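Local coordinates for putative exported protein (Bacteroides fragilis, PDB 4RAA) that is of unknown function but folds as a six-bladed beta-propeller of the YWTD superfamily and is probably an exported lipoprotein, at residues N99-I104 and Y114-F119; L54-A59 and S90-D95. One frame throughout, in Å; residues are numbered along the deposited sequence.

Contact 1 of 2, residues N99-I104 and Y114-F119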
loop_
_atom_site.group_PDB
_atom_site.type_symbol
_atom_site.label_atom_id
_atom_site.label_comp_id
_atom_site.label_asym_id
_atom_site.label_seq_id
_atom_site.Cartn_x
_atom_site.Cartn_y
_atom_site.Cartn_z
ATOM N N ASN A 99 -12.239 -8.172 9.007
ATOM C CA ASN A 99 -12.480 -6.863 8.383
ATOM C C ASN A 99 -12.264 -6.975 6.872
ATOM O O ASN A 99 -13.095 -6.491 6.097
ATOM C CB ASN A 99 -11.493 -5.800 8.870
ATOM C CG ASN A 99 -11.566 -5.548 10.354
ATOM O OD1 ASN A 99 -10.545 -5.595 11.042
ATOM N ND2 ASN A 99 -12.764 -5.269 10.858
ATOM N N TYR A 100 -11.139 -7.592 6.470
ATOM C CA TYR A 100 -10.762 -7.713 5.070
ATOM C C TYR A 100 -10.328 -9.080 4.601
ATOM O O TYR A 100 -9.900 -9.909 5.399
ATOM C CB TYR A 100 -9.620 -6.738 4.761
ATOM C CG TYR A 100 -8.251 -7.029 5.388
ATOM C CD1 TYR A 100 -7.357 -7.946 4.792
ATOM C CD2 TYR A 100 -7.816 -6.349 6.546
ATOM C CE1 TYR A 100 -6.100 -8.190 5.337
ATOM C CE2 TYR A 100 -6.551 -6.591 7.101
ATOM C CZ TYR A 100 -5.690 -7.509 6.488
ATOM O OH TYR A 100 -4.438 -7.779 7.010
ATOM N N ILE A 101 -10.396 -9.257 3.275
ATOM C CA ILE A 101 -9.915 -10.441 2.555
ATOM C C ILE A 101 -8.815 -9.908 1.619
ATOM O O ILE A 101 -9.089 -9.080 0.752
ATOM C CB ILE A 101 -11.021 -11.143 1.733
ATOM C CG1 ILE A 101 -12.116 -11.685 2.653
ATOM C CG2 ILE A 101 -10.425 -12.278 0.893
ATOM C CD1 ILE A 101 -13.414 -11.963 1.935
ATOM N N ALA A 102 -7.589 -10.397 1.802
ATOM C CA ALA A 102 -6.412 -9.954 1.056
ATOM C C ALA A 102 -5.955 -11.049 0.108
ATOM O O ALA A 102 -5.474 -12.084 0.570
ATOM C CB ALA A 102 -5.291 -9.602 2.025
ATOM N N ALA A 103 -6.108 -10.822 -1.199
ATOM C CA ALA A 103 -5.675 -11.771 -2.228
ATOM C C ALA A 103 -4.341 -11.307 -2.840
ATOM O O ALA A 103 -4.146 -10.101 -3.076
ATOM C CB ALA A 103 -6.737 -11.895 -3.298
ATOM N N ILE A 104 -3.449 -12.275 -3.103
ATOM C CA ILE A 104 -2.106 -12.056 -3.664
ATOM C C ILE A 104 -2.074 -12.389 -5.161
ATOM O O ILE A 104 -2.209 -13.555 -5.540
ATOM C CB ILE A 104 -1.038 -12.916 -2.935
ATOM C CG1 ILE A 104 -0.979 -12.540 -1.447
ATOM C CG2 ILE A 104 0.350 -12.750 -3.580
ATOM C CD1 ILE A 104 -0.096 -13.433 -0.604
ATOM N N TYR A 114 -10.128 -6.626 -0.111
ATOM C CA TYR A 114 -11.573 -6.541 -0.280
ATOM C C TYR A 114 -12.228 -6.609 1.101
ATOM O O TYR A 114 -11.612 -7.068 2.065
ATOM C CB TYR A 114 -12.073 -7.690 -1.154
ATOM C CG TYR A 114 -11.478 -7.726 -2.543
ATOM C CD1 TYR A 114 -12.067 -7.028 -3.602
ATOM C CD2 TYR A 114 -10.330 -8.472 -2.811
ATOM C CE1 TYR A 114 -11.526 -7.070 -4.891
ATOM C CE2 TYR A 114 -9.781 -8.522 -4.097
ATOM C CZ TYR A 114 -10.380 -7.822 -5.127
ATOM O OH TYR A 114 -9.824 -7.876 -6.372
ATOM N N ASN A 115 -13.477 -6.148 1.183
ATOM C CA ASN A 115 -14.265 -6.144 2.436
ATOM C C ASN A 115 -14.686 -7.575 2.770
ATOM O O ASN A 115 -15.211 -8.279 1.899
ATOM C CB ASN A 115 -15.514 -5.266 2.264
ATOM C CG ASN A 115 -16.225 -4.969 3.570
ATOM O OD1 ASN A 115 -16.868 -5.839 4.139
ATOM N ND2 ASN A 115 -16.164 -3.717 4.011
ATOM N N ALA A 116 -14.471 -7.995 4.017
ATOM C CA ALA A 116 -14.842 -9.350 4.458
ATOM C C ALA A 116 -16.351 -9.566 4.554
ATOM O O ALA A 116 -16.802 -10.699 4.436
ATOM C CB ALA A 116 -14.188 -9.680 5.791
ATOM N N THR A 117 -17.111 -8.484 4.759
ATOM C CA THR A 117 -18.576 -8.518 4.886
ATOM C C THR A 117 -19.283 -8.404 3.522
ATOM O O THR A 117 -19.968 -9.346 3.128
ATOM C CB THR A 117 -19.079 -7.404 5.851
ATOM O OG1 THR A 117 -18.318 -7.447 7.063
ATOM C CG2 THR A 117 -20.576 -7.537 6.177
ATOM N N ASP A 118 -19.110 -7.277 2.812
ATOM C CA ASP A 118 -19.806 -7.025 1.506
ATOM C C ASP A 118 -19.044 -7.354 0.204
ATOM O O ASP A 118 -19.608 -7.225 -0.874
ATOM C CB ASP A 118 -20.439 -5.605 1.458
ATOM C CG ASP A 118 -19.423 -4.465 1.425
ATOM O OD1 ASP A 118 -18.313 -4.616 0.875
ATOM O OD2 ASP A 118 -19.766 -3.374 1.925
ATOM N N PHE A 119 -17.772 -7.741 0.314
ATOM C CA PHE A 119 -16.896 -8.157 -0.831
ATOM C C PHE A 119 -16.448 -7.074 -1.838
ATOM O O PHE A 119 -15.812 -7.406 -2.854
ATOM C CB PHE A 119 -17.452 -9.403 -1.559
ATOM C CG PHE A 119 -17.868 -10.513 -0.628
ATOM C CD1 PHE A 119 -16.968 -11.028 0.317
ATOM C CD2 PHE A 119 -19.156 -11.064 -0.696
ATOM C CE1 PHE A 119 -17.349 -12.049 1.185
ATOM C CE2 PHE A 119 -19.542 -12.092 0.166
ATOM C CZ PHE A 119 -18.637 -12.588 1.106
#
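Ile101 and Tyr114 face each other as an antiparallel hydrogen-bonded pair in a beta hairpin of a six-bladed propeller, the hairpin formed by strands 100-105 and 110-115. Two backbone bonds join the pair, Ile101 N to Tyr114 O and Tyr114 N to Ile101 O, each 2.8 Å. A third, from Ala116 N to Asn99 O at 2.9 Å, carries the pairing past the end of the strand; here the N-H comes from well above the carbonyl plane. Between these bonds Tyr100 and Asn115 form a non-hydrogen-bonded pair, and Tyr100 CA makes a CA-H...O contact with Tyr114 O.

Where the second strand ends, the chain turns round the side chain of Asn115. Its OD1 accepts from both Thr117 N, at 2.7 Å, and Asp118 N, at 3.0 Å, an Asx turn and Asx motif in one.

The apolar part belongs to Ile101. CG1 lies anti to the carbonyl carbon (chi1 -64°), and the branch extends over Ala116 to the Phe119 ring, while Ile76 of strand 72-79 packs against Ile101, Tyr114 and Phe119. The last carbon, Ile101 CD1, meets the ring at its edge, near the ring plane, 4.0 Å from Phe119 CE1.

Contact 2 of 2, residues L54-A59 and S90-D95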
loop_
_atom_site.group_PDB
_atom_site.type_symbol
_atom_site.label_atom_id
_atom_site.label_comp_id
_atom_site.label_asym_id
_atom_site.label_seq_id
_atom_site.Cartn_x
_atom_site.Cartn_y
_atom_site.Cartn_z
ATOM N N LEU A 54 -15.153 -19.546 0.842
ATOM C CA LEU A 54 -14.305 -18.772 -0.069
ATOM C C LEU A 54 -13.516 -19.794 -0.890
ATOM O O LEU A 54 -12.779 -20.585 -0.309
ATOM C CB LEU A 54 -13.371 -17.811 0.685
ATOM C CG LEU A 54 -13.933 -16.431 1.045
ATOM C CD1 LEU A 54 -15.311 -16.490 1.686
ATOM C CD2 LEU A 54 -12.947 -15.686 1.936
ATOM N N ILE A 55 -13.695 -19.793 -2.215
ATOM C CA ILE A 55 -13.019 -20.727 -3.134
ATOM C C ILE A 55 -12.213 -19.951 -4.164
ATOM O O ILE A 55 -12.759 -19.063 -4.816
ATOM C CB ILE A 55 -14.036 -21.644 -3.864
ATOM C CG1 ILE A 55 -14.670 -22.614 -2.855
ATOM C CG2 ILE A 55 -13.378 -22.428 -5.014
ATOM C CD1 ILE A 55 -15.804 -23.461 -3.393
ATOM N N LEU A 56 -10.939 -20.328 -4.321
ATOM C CA LEU A 56 -10.040 -19.769 -5.331
ATOM C C LEU A 56 -9.835 -20.787 -6.449
ATOM O O LEU A 56 -9.453 -21.922 -6.186
ATOM C CB LEU A 56 -8.688 -19.430 -4.722
ATOM C CG LEU A 56 -7.540 -18.988 -5.637
ATOM C CD1 LEU A 56 -7.935 -17.821 -6.525
ATOM C CD2 LEU A 56 -6.344 -18.632 -4.770
ATOM N N ASP A 57 -10.094 -20.367 -7.683
ATOM C CA ASP A 57 -9.895 -21.177 -8.878
ATOM C C ASP A 57 -8.547 -20.728 -9.427
ATOM O O ASP A 57 -8.492 -19.903 -10.331
ATOM C CB ASP A 57 -11.059 -20.945 -9.865
ATOM C CG ASP A 57 -10.888 -21.669 -11.200
ATOM O OD1 ASP A 57 -9.908 -22.416 -11.382
ATOM O OD2 ASP A 57 -11.761 -21.488 -12.080
ATOM N N SER A 58 -7.463 -21.294 -8.890
ATOM C CA SER A 58 -6.082 -20.924 -9.304
ATOM C C SER A 58 -5.701 -21.280 -10.761
ATOM O O SER A 58 -4.642 -20.856 -11.237
ATOM C CB SER A 58 -5.042 -21.457 -8.304
ATOM O OG SER A 58 -5.255 -22.825 -8.021
ATOM N N ALA A 59 -6.546 -22.052 -11.446
ATOM C CA ALA A 59 -6.371 -22.351 -12.861
ATOM C C ALA A 59 -6.776 -21.128 -13.704
ATOM O O ALA A 59 -6.007 -20.704 -14.564
ATOM C CB ALA A 59 -7.188 -23.570 -13.246
ATOM N N SER A 90 -2.399 -16.607 -6.398
ATOM C CA SER A 90 -1.742 -17.761 -5.793
ATOM C C SER A 90 -2.337 -18.103 -4.430
ATOM O O SER A 90 -2.318 -19.260 -4.036
ATOM C CB SER A 90 -0.255 -17.475 -5.619
ATOM O OG SER A 90 -0.080 -16.270 -4.904
ATOM N N SER A 91 -2.841 -17.107 -3.705
ATOM C CA SER A 91 -3.386 -17.315 -2.362
ATOM C C SER A 91 -4.192 -16.109 -1.855
ATOM O O SER A 91 -4.265 -15.070 -2.508
ATOM C CB SER A 91 -2.230 -17.575 -1.375
ATOM O OG SER A 91 -2.716 -17.897 -0.094
ATOM N N PHE A 92 -4.810 -16.284 -0.690
ATOM C CA PHE A 92 -5.512 -15.205 0.017
ATOM C C PHE A 92 -5.633 -15.540 1.514
ATOM O O PHE A 92 -5.297 -16.639 1.939
ATOM C CB PHE A 92 -6.893 -14.927 -0.608
ATOM C CG PHE A 92 -7.875 -16.060 -0.449
ATOM C CD1 PHE A 92 -7.892 -17.122 -1.349
ATOM C CD2 PHE A 92 -8.782 -16.076 0.620
ATOM C CE1 PHE A 92 -8.791 -18.176 -1.192
ATOM C CE2 PHE A 92 -9.676 -17.131 0.782
ATOM C CZ PHE A 92 -9.685 -18.182 -0.129
ATOM N N PHE A 93 -6.090 -14.581 2.306
ATOM C CA PHE A 93 -6.331 -14.813 3.741
ATOM C C PHE A 93 -7.338 -13.815 4.272
ATOM O O PHE A 93 -7.590 -12.790 3.638
ATOM C CB PHE A 93 -5.029 -14.818 4.578
ATOM C CG PHE A 93 -4.338 -13.475 4.681
ATOM C CD1 PHE A 93 -3.442 -13.048 3.692
ATOM C CD2 PHE A 93 -4.554 -12.643 5.795
ATOM C CE1 PHE A 93 -2.795 -11.815 3.800
ATOM C CE2 PHE A 93 -3.913 -11.410 5.900
ATOM C CZ PHE A 93 -3.039 -10.993 4.903
ATOM N N VAL A 94 -7.928 -14.154 5.413
ATOM C CA VAL A 94 -8.911 -13.319 6.099
ATOM C C VAL A 94 -8.178 -12.838 7.341
ATOM O O VAL A 94 -7.538 -13.656 8.008
ATOM C CB VAL A 94 -10.162 -14.151 6.476
ATOM C CG1 VAL A 94 -11.182 -13.312 7.253
ATOM C CG2 VAL A 94 -10.786 -14.764 5.221
ATOM N N ASP A 95 -8.256 -11.541 7.668
ATOM C CA ASP A 95 -7.565 -11.054 8.864
ATOM C C ASP A 95 -8.249 -11.619 10.117
ATOM O O ASP A 95 -9.410 -12.046 10.062
ATOM C CB ASP A 95 -7.382 -9.515 8.898
ATOM C CG ASP A 95 -8.644 -8.746 9.257
ATOM O OD1 ASP A 95 -9.651 -8.891 8.521
ATOM O OD2 ASP A 95 -8.607 -7.957 10.244
#
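Phe92 points its ring at strand 52-57 and reaches both Leu54 and Leu56, whose CB atoms meet different parts of its rim. Leu56 CB lies at the ring edge, near its plane, 3.7 Å from Phe92 CE1. Farther round the rim, and more above the plane, Leu54 CB is 3.8 Å from Phe92 CZ, and Leu54 CD2 approaches Phe92 CE2 obliquely, also at 3.8 Å.

The two leucines use their branches differently. In Leu56, CG is anti to the backbone N (chi1 173°), and CD2 beyond it rests against the backbone of the facing strand, 4.0 Å from Ser91 N. Leu54 sends CD2 past the phenyl ring to Val94, where it stops 4.0 Å from Val94 CG2; these two side chains cross at about a right angle.

No hydrogen bond links the segments. Their axes come no closer than 8.5 Å, too far for backbone pairing, and run nearly antiparallel at 165°, so the union is made by apolar side chains, most of them buried. Strands 52-57 and 85-94 belong to one mixed sheet, but strands 62-67 and 72-79 separate them in its order. This is consistent with packing between adjacent propeller blades, the second strand of one against the first of the next. Leu45 of strand 45-49 also packs on Phe92, Ile101 of strand 100-105 touches Leu54, and on the far side of strand 85-94 Phe93 packs against Tyr100 and Ala102 of strand 100-105 and Cys134 and Leu135 of strand 134-136.

How the contacts relate
The centres of the two contacts are 11 Å apart, and strands 85-94 and 100-105, neighbours in one mixed sheet, connect them. Contact 2 precedes contact 1 along the chain. At the turn between these strands Asp95 OD1 accepts from Tyr100 N at 2.8 Å, and also from Asn99 N; farther along, Ile104 N probably bonds to Ser91 O. Phe92 CB packs against Ala102 O and Ala103 CA, so contact 2 backs directly onto the first strand of the contact 1 hairpin. Contact 2 lies nearer the centre of the chain, about 10 Å from it against about 20 Å for contact 1. They run outward through this part of the propeller, from side-chain packing to backbone pairing.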